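Local coordinates for aspartokinase (Synechocystis, PDB 3L76) that phosphorylates the beta-carboxyl group of L-aspartate with ATP, the first step towards threonine and lysine, and carries ACT domains that bind lysine and threonine, at the interface of chains A and B. Coordinates in Å, arbitrary orientation; residue numbers count along the deposited sequence, not the author numbering. Chains: chain A/B, Aspartokinase.

The interface of chains A and B. Residues chain A 75, 78-79, 82-83, 86, 93-94; chain B 65, 68.
Where the amino acid kinase domains of two aspartokinase chains meet, the carboxylate of B:Glu65 has the hydroxyl of A:Ser82 over one face, 84° out of its plane and 2.6 Å from OG to OE1. A:Ser94 reaches the same oxygen from the same face but much nearer the plane, on the syn side and 22° out of it, with its OG 2.7 Å from OE1. Over the same face, nearer OE2, stands the amide of A:Gln86, turned 80° from the carboxylate; its NE2 lies 3.4 Å from OE2, a contact rather than an assigned bond. B:Glu65 and B:Met68, on helix 63-87, pack against the place where the same helix of chain A meets strand 92-96, and two-fold symmetry repeats the contact with the chains exchanged.

A:Ser94 OG can also donate to A:Ile78 O, from above the carbonyl plane, tying strand to helix beside the carboxylate. Its one hydrogen serves either this carbonyl or OE1, and a serine-serine bond, 3.1 Å between A:Ser82 OG and A:Ser94 OG with its direction undecided, competes with the bonds to OE1. A bend at chi2 turns the acid head of B:Glu65 towards the serines, while its CB lies 3.6 Å from A:Leu83 CD2 as the two side chains pass in opposite directions. With an alanine in place of B:Glu65, both serine hydroxyls would probably lose their shared acceptor across the interface and be freer to turn.

B:Met68 supplies the apolar flank. A bend at chi3 brings CE against A:Ser94 CB (3.3 Å). The sulfur meets A:Ile78 at 3.9 Å from SD to CG1, the two side chains crossing nearly at right angles.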
# COMPACT_ATOMS: atom_id res chain seq x y z
N GLN A 75 -0.33 6.61 -0.80
CA GLN A 75 -1.67 6.37 -0.29
C GLN A 75 -1.81 6.76 1.17
O GLN A 75 -2.83 7.35 1.53
CB GLN A 75 -2.10 4.92 -0.48
CG GLN A 75 -2.46 4.57 -1.88
CD GLN A 75 -2.59 3.07 -2.05
OE1 GLN A 75 -3.53 2.46 -1.53
NE2 GLN A 75 -1.64 2.47 -2.77
N ILE A 78 -2.06 10.81 1.51
CA ILE A 78 -3.32 11.48 1.19
C ILE A 78 -4.44 11.15 2.19
O ILE A 78 -5.32 11.97 2.43
CB ILE A 78 -3.77 11.20 -0.26
CG1 ILE A 78 -4.31 9.77 -0.41
CG2 ILE A 78 -2.62 11.48 -1.26
CD1 ILE A 78 -4.95 9.50 -1.77
N ALA A 79 -4.40 9.95 2.76
CA ALA A 79 -5.35 9.59 3.81
C ALA A 79 -5.11 10.50 5.02
O ALA A 79 -6.02 11.16 5.50
CB ALA A 79 -5.21 8.11 4.20
N SER A 82 -6.00 14.32 4.31
CA SER A 82 -7.42 14.63 4.15
C SER A 82 -8.15 14.51 5.49
O SER A 82 -9.14 15.21 5.71
CB SER A 82 -8.06 13.77 3.05
OG SER A 82 -8.53 12.53 3.54
N LEU A 83 -7.66 13.65 6.39
CA LEU A 83 -8.15 13.58 7.76
C LEU A 83 -7.81 14.85 8.51
O LEU A 83 -8.65 15.41 9.23
CB LEU A 83 -7.53 12.38 8.49
CG LEU A 83 -8.13 11.01 8.17
CD1 LEU A 83 -7.36 9.93 8.91
CD2 LEU A 83 -9.61 10.98 8.52
N GLN A 86 -10.00 17.59 7.47
CA GLN A 86 -11.34 17.38 8.02
C GLN A 86 -11.40 17.73 9.51
O GLN A 86 -12.44 18.17 10.00
CB GLN A 86 -11.80 15.94 7.78
CG GLN A 86 -12.03 15.60 6.31
CD GLN A 86 -12.49 14.17 6.10
OE1 GLN A 86 -13.49 13.73 6.68
NE2 GLN A 86 -11.78 13.43 5.27
N ILE A 93 -11.24 15.06 0.38
CA ILE A 93 -11.51 13.70 -0.07
C ILE A 93 -10.30 13.12 -0.80
O ILE A 93 -9.68 13.80 -1.61
CB ILE A 93 -12.73 13.63 -1.00
CG1 ILE A 93 -13.10 12.17 -1.30
CG2 ILE A 93 -12.48 14.43 -2.30
CD1 ILE A 93 -14.28 12.03 -2.26
N SER A 94 -9.99 11.86 -0.52
CA SER A 94 -8.86 11.20 -1.16
C SER A 94 -9.29 10.37 -2.36
O SER A 94 -10.07 9.43 -2.22
CB SER A 94 -8.13 10.31 -0.16
OG SER A 94 -7.75 11.06 0.98
N GLU B 65 -11.21 7.31 4.83
CA GLU B 65 -9.80 7.70 4.89
C GLU B 65 -8.99 6.71 5.71
O GLU B 65 -7.78 6.55 5.51
CB GLU B 65 -9.67 9.10 5.50
CG GLU B 65 -10.65 10.12 4.95
CD GLU B 65 -10.43 10.44 3.48
OE1 GLU B 65 -9.36 10.11 2.90
OE2 GLU B 65 -11.36 11.05 2.89
N MET B 68 -8.36 3.25 3.77
CA MET B 68 -7.33 3.45 2.76
C MET B 68 -5.97 3.37 3.45
O MET B 68 -5.07 2.67 3.00
CB MET B 68 -7.49 4.81 2.10
CG MET B 68 -6.70 4.98 0.83
SD MET B 68 -6.60 6.72 0.43
CE MET B 68 -8.24 7.24 0.93